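6-phosphogluconolactonase (Trypanosoma cruzi, PDB 6VYE) hydrolyses 6-phosphogluconolactone to 6-phosphogluconate, the second step of the oxidative pentose phosphate pathway. Local coordinates at residues G82-V87 with A92-N97; I237-T242 with F249-K254. All blocks are in the same frame, centred on the assembly; numbering follows the deposited sequence.

Interaction 1 (G82-V87 with A92-N97). With PO4 (phosphate ion), chain D.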
ATOM      1  N   GLY A  82      -1.342  -3.471  -3.118  1.00 16.44           N
ATOM      2  CA  GLY A  82       0.058  -3.056  -2.947  1.00 18.00           C
ATOM      3  C   GLY A  82       0.930  -4.272  -2.714  1.00 17.71           C
ATOM      4  O   GLY A  82       2.087  -4.223  -3.028  1.00 15.37           O
ATOM      5  N   ASP A  83       0.363  -5.297  -2.087  1.00 19.38           N
ATOM      6  CA  ASP A  83       0.999  -6.619  -1.928  1.00 21.52           C
ATOM      7  C   ASP A  83      -0.078  -7.687  -1.732  1.00 20.03           C
ATOM      8  O   ASP A  83      -1.276  -7.366  -1.435  1.00 17.03           O
ATOM      9  CB  ASP A  83       2.034  -6.632  -0.792  1.00 22.48           C
ATOM     10  CG  ASP A  83       1.458  -6.528   0.599  1.00 27.00           C
ATOM     11  OD1 ASP A  83       0.365  -5.921   0.748  1.00 32.33           O
ATOM     12  OD2 ASP A  83       2.126  -7.043   1.536  1.00 31.10           O
ATOM     13  N   GLU A  84       0.371  -8.923  -1.900  1.00 19.13           N
ATOM     14  CA  GLU A  84      -0.456 -10.128  -1.715  1.00 19.68           C
ATOM     15  C   GLU A  84       0.464 -11.270  -1.292  1.00 19.98           C
ATOM     16  O   GLU A  84       1.543 -11.397  -1.888  1.00 18.25           O
ATOM     17  CB  GLU A  84      -1.186 -10.493  -3.010  1.00 19.23           C
ATOM     18  CG  GLU A  84      -2.166 -11.639  -2.816  1.00 18.81           C
ATOM     19  CD  GLU A  84      -3.189 -11.390  -1.707  1.00 18.55           C
ATOM     20  OE1 GLU A  84      -2.815 -11.522  -0.487  1.00 18.97           O
ATOM     21  OE2 GLU A  84      -4.338 -11.045  -2.049  1.00 14.95           O
ATOM     22  N   ARG A  85      -0.005 -12.075  -0.346  1.00 21.48           N
ATOM     23  CA  ARG A  85       0.615 -13.354   0.075  1.00 22.71           C
ATOM     24  C   ARG A  85       0.269 -14.405  -0.971  1.00 23.97           C
ATOM     25  O   ARG A  85      -0.898 -14.439  -1.399  1.00 29.28           O
ATOM     26  CB  ARG A  85       0.105 -13.750   1.457  1.00 21.40           C
ATOM     27  CG  ARG A  85       0.651 -12.857   2.555  1.00 22.53           C
ATOM     28  CD  ARG A  85      -0.052 -11.512   2.622  1.00 22.28           C
ATOM     29  NE  ARG A  85       0.238 -10.850   3.885  1.00 22.57           N
ATOM     30  CZ  ARG A  85      -0.307 -11.165   5.059  1.00 20.64           C
ATOM     31  NH1 ARG A  85      -1.211 -12.132   5.162  1.00 22.78           N
ATOM     32  NH2 ARG A  85       0.065 -10.509   6.133  1.00 19.08           N
ATOM     33  N   LEU A  86       1.250 -15.192  -1.400  1.00 26.61           N
ATOM     34  CA  LEU A  86       1.033 -16.324  -2.334  1.00 28.40           C
ATOM     35  C   LEU A  86       0.510 -17.496  -1.512  1.00 28.81           C
ATOM     36  O   LEU A  86       1.268 -18.432  -1.192  1.00 29.02           O
ATOM     37  CB  LEU A  86       2.318 -16.601  -3.110  1.00 29.15           C
ATOM     38  CG  LEU A  86       2.567 -15.538  -4.177  1.00 33.81           C
ATOM     39  CD1 LEU A  86       4.028 -15.455  -4.610  1.00 32.38           C
ATOM     40  CD2 LEU A  86       1.655 -15.790  -5.367  1.00 36.51           C
ATOM     41  N   VAL A  87      -0.745 -17.343  -1.107  1.00 29.51           N
ATOM     42  CA  VAL A  87      -1.607 -18.348  -0.434  1.00 28.13           C
ATOM     43  C   VAL A  87      -2.918 -18.365  -1.216  1.00 29.95           C
ATOM     44  O   VAL A  87      -3.164 -17.498  -2.065  1.00 31.06           O
ATOM     45  CB  VAL A  87      -1.800 -18.002   1.051  1.00 28.16           C
ATOM     46  CG1 VAL A  87      -0.484 -18.031   1.819  1.00 29.05           C
ATOM     47  CG2 VAL A  87      -2.487 -16.667   1.250  1.00 28.40           C
ATOM     48  N   ALA A  92      -6.977 -17.360   5.154  1.00 32.44           N
ATOM     49  CA  ALA A  92      -7.033 -16.321   6.204  1.00 31.19           C
ATOM     50  C   ALA A  92      -5.903 -15.313   5.975  1.00 28.47           C
ATOM     51  O   ALA A  92      -6.081 -14.173   6.365  1.00 26.20           O
ATOM     52  CB  ALA A  92      -6.974 -16.946   7.574  1.00 31.87           C
ATOM     53  N   GLU A  93      -4.822 -15.707   5.298  1.00 30.39           N
ATOM     54  CA  GLU A  93      -3.630 -14.844   5.056  1.00 30.98           C
ATOM     55  C   GLU A  93      -3.725 -14.093   3.714  1.00 26.35           C
ATOM     56  O   GLU A  93      -2.742 -13.393   3.384  1.00 23.97           O
ATOM     57  CB  GLU A  93      -2.352 -15.682   5.127  1.00 35.54           C
ATOM     58  CG  GLU A  93      -1.839 -15.865   6.552  1.00 41.30           C
ATOM     59  CD  GLU A  93      -1.048 -17.147   6.806  1.00 45.74           C
ATOM     60  OE1 GLU A  93      -0.436 -17.664   5.842  1.00 46.95           O
ATOM     61  OE2 GLU A  93      -1.033 -17.628   7.985  1.00 53.02           O
ATOM     62  N   SER A  94      -4.835 -14.218   2.968  1.00 23.28           N
ATOM     63  CA  SER A  94      -5.057 -13.514   1.674  1.00 22.26           C
ATOM     64  C   SER A  94      -5.522 -12.071   1.928  1.00 20.75           C
ATOM     65  O   SER A  94      -6.556 -11.899   2.589  1.00 20.54           O
ATOM     66  CB  SER A  94      -6.030 -14.260   0.809  1.00 23.98           C
ATOM     67  OG  SER A  94      -6.436 -13.480  -0.320  1.00 22.38           O
ATOM     68  N   ASN A  95      -4.814 -11.062   1.410  1.00 17.49           N
ATOM     69  CA  ASN A  95      -5.274  -9.643   1.451  1.00 17.86           C
ATOM     70  C   ASN A  95      -6.568  -9.504   0.629  1.00 17.23           C
ATOM     71  O   ASN A  95      -7.505  -8.782   1.046  1.00 17.36           O
ATOM     72  CB  ASN A  95      -4.185  -8.691   0.946  1.00 18.26           C
ATOM     73  CG  ASN A  95      -2.992  -8.605   1.887  1.00 18.05           C
ATOM     74  OD1 ASN A  95      -3.117  -8.859   3.069  1.00 20.17           O
ATOM     75  ND2 ASN A  95      -1.831  -8.230   1.385  1.00 18.25           N
ATOM     76  N   TYR A  96      -6.657 -10.203  -0.493  1.00 18.66           N
ATOM     77  CA  TYR A  96      -7.870 -10.186  -1.355  1.00 21.45           C
ATOM     78  C   TYR A  96      -9.077 -10.742  -0.567  1.00 21.04           C
ATOM     79  O   TYR A  96     -10.151 -10.078  -0.545  1.00 16.85           O
ATOM     80  CB  TYR A  96      -7.631 -10.912  -2.670  1.00 22.66           C
ATOM     81  CG  TYR A  96      -8.901 -11.034  -3.458  1.00 26.32           C
ATOM     82  CD1 TYR A  96      -9.607  -9.892  -3.796  1.00 27.34           C
ATOM     83  CD2 TYR A  96      -9.448 -12.264  -3.784  1.00 28.44           C
ATOM     84  CE1 TYR A  96     -10.808  -9.966  -4.470  1.00 28.93           C
ATOM     85  CE2 TYR A  96     -10.653 -12.355  -4.469  1.00 30.86           C
ATOM     86  CZ  TYR A  96     -11.323 -11.197  -4.819  1.00 31.58           C
ATOM     87  OH  TYR A  96     -12.508 -11.221  -5.484  1.00 37.65           O
ATOM     88  N   ASN A  97      -8.901 -11.864   0.138  1.00 20.24           N
ATOM     89  CA  ASN A  97      -9.989 -12.492   0.945  1.00 21.24           C
ATOM     90  C   ASN A  97     -10.552 -11.479   1.957  1.00 21.60           C
ATOM     91  O   ASN A  97     -11.826 -11.340   2.063  1.00 22.90           O
ATOM     92  CB  ASN A  97      -9.502 -13.756   1.655  1.00 22.89           C
ATOM     93  CG  ASN A  97     -10.592 -14.411   2.479  1.00 24.04           C
ATOM     94  OD1 ASN A  97     -11.616 -14.796   1.934  1.00 28.43           O
ATOM     95  ND2 ASN A  97     -10.388 -14.511   3.779  1.00 21.54           N
TER
HETATM   96  P   PO4 D 302       3.186  -8.208   6.857  1.00 33.15           P
HETATM   97  O1  PO4 D 302       3.669  -7.536   5.539  1.00 36.11           O
HETATM   98  O2  PO4 D 302       1.970  -7.499   7.361  1.00 35.10           O
HETATM   99  O3  PO4 D 302       4.231  -8.104   7.942  1.00 36.63           O
HETATM  100  O4  PO4 D 302       2.914  -9.680   6.572  1.00 35.92           O
HETATM  101  O   HOH W   1      -5.695 -13.486  -3.100  1.00 21.24           O
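Glu84, at the end of strand 77-85, presents its carboxylate to the first turn of helix 95-104, a compact example of a strand-end acid receiving a helix N-terminus in an alpha/beta fold of the Rossmann type. The two oxygens work as a fork: Glu84 OE1 accepts from Asn95 N at 2.8 Å and Glu84 OE2 from Tyr96 N at 2.9 Å, each through its syn lone pair. OE1 is gripped again on its anti side by the backbone N of Arg85. The Glu84 chain leaves with CG anti to the backbone N and then bends at chi2 (55°), which folds the carboxylate under the helix start, where three backbone amides and the helix end would probably favour its negative charge. Ser94 caps the same turn, its OG accepting from Asn97 N.

Beside this buried fork the Asn95 side chain crosses Asp83 at about a right angle. Asn95 ND2 gives Asp83 O a nearly straight bond of 3.0 Å, in the amide's own plane but 62° out of the carbonyl plane. The Asp83 carboxylate, for its part, is bonded through OD2 to Ser176. Val87 completes the packed part, its CG2 resting against Glu93 C at 3.8 Å.

Toward solvent the grip changes. The partly exposed Glu93 side chain crosses Val87 at about a right angle. Arg85, bent back at chi2 (78°), brings NH1 edge-on to Glu93 O at 2.7 Å, and Asn95 OD1 lies over one guanidinium face, offset toward its rim. Arg85 NH2 donates to O4 of a phosphate ion at 3.0 Å; Arg206 and His173 also bind the ion, which probably comes from the crystallisation liquor and may mimic the substrate's phosphate. On the Ser94 side, a single water donates to Glu84 OE2 at 3.0 Å and lies 2.9 Å from Ser94 OG.

Interaction 2 (I237-T242 with F249-K254)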
ATOM      1  N   ILE A 237      11.071  10.106   9.320  1.00 20.55           N
ATOM      2  CA  ILE A 237      10.716  11.554   9.464  1.00 22.47           C
ATOM      3  C   ILE A 237      11.964  12.387   9.790  1.00 21.83           C
ATOM      4  O   ILE A 237      12.105  13.419   9.171  1.00 18.77           O
ATOM      5  CB  ILE A 237       9.590  11.732  10.507  1.00 23.83           C
ATOM      6  CG1 ILE A 237       8.250  11.291   9.917  1.00 26.48           C
ATOM      7  CG2 ILE A 237       9.515  13.170  11.007  1.00 24.98           C
ATOM      8  CD1 ILE A 237       7.132  11.241  10.929  1.00 29.69           C
ATOM      9  N   ALA A 238      12.803  11.963  10.745  1.00 22.70           N
ATOM     10  CA  ALA A 238      14.064  12.655  11.123  1.00 21.77           C
ATOM     11  C   ALA A 238      15.003  12.752   9.904  1.00 21.60           C
ATOM     12  O   ALA A 238      15.099  11.786   9.102  1.00 19.94           O
ATOM     13  CB  ALA A 238      14.734  11.949  12.270  1.00 21.79           C
ATOM     14  N   ASP A 239      15.650  13.897   9.730  1.00 20.59           N
ATOM     15  CA  ASP A 239      16.458  14.193   8.513  1.00 21.27           C
ATOM     16  C   ASP A 239      17.761  13.402   8.602  1.00 21.57           C
ATOM     17  O   ASP A 239      18.162  12.757   7.597  1.00 20.75           O
ATOM     18  CB  ASP A 239      16.641  15.708   8.360  1.00 22.16           C
ATOM     19  CG  ASP A 239      15.333  16.469   8.125  1.00 23.82           C
ATOM     20  OD1 ASP A 239      14.353  15.868   7.615  1.00 21.00           O
ATOM     21  OD2 ASP A 239      15.313  17.681   8.422  1.00 24.23           O
ATOM     22  N   THR A 240      18.319  13.278   9.809  1.00 21.46           N
ATOM     23  CA  THR A 240      19.751  12.963   9.996  1.00 22.27           C
ATOM     24  C   THR A 240      20.009  11.755  10.899  1.00 20.09           C
ATOM     25  O   THR A 240      21.038  11.675  11.552  1.00 21.70           O
ATOM     26  CB  THR A 240      20.351  14.290  10.461  1.00 26.11           C
ATOM     27  OG1 THR A 240      21.477  14.435   9.604  1.00 27.61           O
ATOM     28  CG2 THR A 240      20.591  14.360  11.952  1.00 25.12           C
ATOM     29  N   PRO A 241      19.144  10.731  10.993  1.00 19.82           N
ATOM     30  CA  PRO A 241      19.415   9.624  11.913  1.00 19.44           C
ATOM     31  C   PRO A 241      20.509   8.727  11.316  1.00 19.61           C
ATOM     32  O   PRO A 241      20.709   8.733  10.097  1.00 19.93           O
ATOM     33  CB  PRO A 241      18.071   8.873  11.977  1.00 19.00           C
ATOM     34  CG  PRO A 241      17.477   9.126  10.595  1.00 17.97           C
ATOM     35  CD  PRO A 241      17.911  10.524  10.207  1.00 18.71           C
ATOM     36  N   THR A 242      21.188   7.980  12.169  1.00 19.21           N
ATOM     37  CA  THR A 242      22.313   7.097  11.775  1.00 19.63           C
ATOM     38  C   THR A 242      21.730   5.868  11.071  1.00 20.29           C
ATOM     39  O   THR A 242      22.254   5.485  10.014  1.00 20.65           O
ATOM     40  CB  THR A 242      23.176   6.746  12.997  1.00 20.23           C
ATOM     41  OG1 THR A 242      23.848   7.969  13.292  1.00 20.69           O
ATOM     42  CG2 THR A 242      24.166   5.625  12.743  1.00 20.25           C
ATOM     43  N   PHE A 249      12.545   5.301   2.044  1.00 15.61           N
ATOM     44  CA  PHE A 249      12.344   5.721   0.627  1.00 17.06           C
ATOM     45  C   PHE A 249      11.109   6.631   0.514  1.00 17.55           C
ATOM     46  O   PHE A 249      11.099   7.430  -0.390  1.00 18.52           O
ATOM     47  CB  PHE A 249      12.270   4.521  -0.323  1.00 17.74           C
ATOM     48  CG  PHE A 249      10.991   3.727  -0.249  1.00 20.44           C
ATOM     49  CD1 PHE A 249       9.851   4.149  -0.919  1.00 21.56           C
ATOM     50  CD2 PHE A 249      10.920   2.564   0.490  1.00 20.65           C
ATOM     51  CE1 PHE A 249       8.669   3.428  -0.838  1.00 21.48           C
ATOM     52  CE2 PHE A 249       9.745   1.826   0.551  1.00 20.68           C
ATOM     53  CZ  PHE A 249       8.618   2.279  -0.094  1.00 20.66           C
ATOM     54  N   LEU A 250      10.100   6.515   1.387  1.00 16.65           N
ATOM     55  CA  LEU A 250       8.867   7.355   1.309  1.00 15.22           C
ATOM     56  C   LEU A 250       9.232   8.848   1.301  1.00 16.06           C
ATOM     57  O   LEU A 250       8.390   9.654   0.855  1.00 16.28           O
ATOM     58  CB  LEU A 250       7.942   7.032   2.482  1.00 14.75           C
ATOM     59  CG  LEU A 250       7.330   5.625   2.486  1.00 15.16           C
ATOM     60  CD1 LEU A 250       6.585   5.380   3.769  1.00 14.25           C
ATOM     61  CD2 LEU A 250       6.389   5.399   1.294  1.00 15.79           C
ATOM     62  N   ARG A 251      10.427   9.227   1.780  1.00 17.66           N
ATOM     63  CA  ARG A 251      10.872  10.650   1.760  1.00 16.86           C
ATOM     64  C   ARG A 251      11.006  11.115   0.307  1.00 15.93           C
ATOM     65  O   ARG A 251      10.955  12.314   0.081  1.00 16.03           O
ATOM     66  CB  ARG A 251      12.215  10.861   2.464  1.00 16.18           C
ATOM     67  CG  ARG A 251      12.171  10.597   3.960  1.00 17.72           C
ATOM     68  CD  ARG A 251      13.552  10.711   4.572  1.00 19.16           C
ATOM     69  NE  ARG A 251      14.081  12.061   4.476  1.00 19.68           N
ATOM     70  CZ  ARG A 251      13.938  13.006   5.409  1.00 20.74           C
ATOM     71  NH1 ARG A 251      13.258  12.770   6.522  1.00 21.22           N
ATOM     72  NH2 ARG A 251      14.472  14.202   5.215  1.00 21.78           N
ATOM     73  N   ASN A 252      11.225  10.199  -0.623  1.00 15.38           N
ATOM     74  CA  ASN A 252      11.412  10.508  -2.062  1.00 16.38           C
ATOM     75  C   ASN A 252      10.072  10.567  -2.807  1.00 15.61           C
ATOM     76  O   ASN A 252      10.091  10.754  -4.041  1.00 14.19           O
ATOM     77  CB  ASN A 252      12.312   9.457  -2.705  1.00 18.71           C
ATOM     78  CG  ASN A 252      13.741   9.539  -2.209  1.00 20.89           C
ATOM     79  OD1 ASN A 252      14.392   8.503  -2.071  1.00 26.32           O
ATOM     80  ND2 ASN A 252      14.213  10.736  -1.907  1.00 17.74           N
ATOM     81  N   CYS A 253       8.939  10.416  -2.130  1.00 15.47           N
ATOM     82  CA  CYS A 253       7.620  10.396  -2.802  1.00 16.62           C
ATOM     83  C   CYS A 253       7.397  11.700  -3.574  1.00 16.98           C
ATOM     84  O   CYS A 253       7.715  12.751  -3.030  1.00 17.82           O
ATOM     85  CB  CYS A 253       6.515  10.107  -1.799  1.00 17.25           C
ATOM     86  SG  CYS A 253       6.383   8.344  -1.424  1.00 17.26           S
ATOM     87  N   LYS A 254       6.949  11.608  -4.831  1.00 18.40           N
ATOM     88  CA  LYS A 254       6.788  12.779  -5.739  1.00 20.56           C
ATOM     89  C   LYS A 254       5.404  13.384  -5.551  1.00 18.93           C
ATOM     90  O   LYS A 254       5.281  14.572  -5.821  1.00 17.69           O
ATOM     91  CB  LYS A 254       6.984  12.443  -7.218  1.00 23.68           C
ATOM     92  CG  LYS A 254       8.377  11.976  -7.596  1.00 28.10           C
ATOM     93  CD  LYS A 254       9.417  13.067  -7.517  1.00 33.67           C
ATOM     94  CE  LYS A 254      10.829  12.601  -7.821  1.00 37.12           C
ATOM     95  NZ  LYS A 254      10.884  11.719  -9.014  1.00 40.60           N
TER
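The guanidinium of Arg251 is used by its edge: Asp239 OD1 and the carbonyl oxygen of Ile237 both lie at the rim near its plane, while Ala238 O approaches NH1 obliquely, at an angle too poor for a bond. The Asp239 carboxylate is turned 77° against the guanidinium, and the two side chains cross at about a right angle. Consequently NH2, though it points well at its partner, meets OD1 from above the carboxylate plane, 39° out of it. This is a salt bridge made through one oxygen, with Arg251 NH2 2.9 Å from Asp239 OD1; Arg251 NH1 adds only a weak, long bond of 3.5 Å to the same Asp239 OD1.

NH1 also faces the C-terminal end of helix 230-237. Arg251 NH1 donates weakly to Ile237 O at 3.0 Å and also bonds Ile236 O, so a positive group sits where the last carbonyls of the helix leave the regular pattern; such a charge would probably be favoured by the helix dipole. A bend at chi3 (65°) in an otherwise extended chain swings the guanidinium to this place. Arg248 works alongside, bonding Ala238 O and Asp239 O, and the two arginines divide the oxygens of this turn between them.

Next to Arg251 in the 3-10 turn, Phe249 and Leu250 pack on Ile214 of helix 211-215. The bridge thus ties the surface loop leaving helix 230-237 to the 3-10 turn seated on helix 211-215, shortly before the chain enters strand 256-262.

In the fold
Set side by side, the two contacts show how a fold spends the same kinds of charge differently with depth. Interaction 1 is largely buried and joins a sheet strand to the helix that follows it, whereas interaction 2 lies at the surface and joins parts of one long connection between helix 230-237 and strand 256-262. Both deal with helix ends, but in opposite senses: an acid receives amides at an N-terminus in the first, an arginine donates to carbonyls at a C-terminus in the second. Their centres are 28 Å apart, on opposite sides of the chain's centre, and they share no segment. Only interaction 1 includes a bound phosphate.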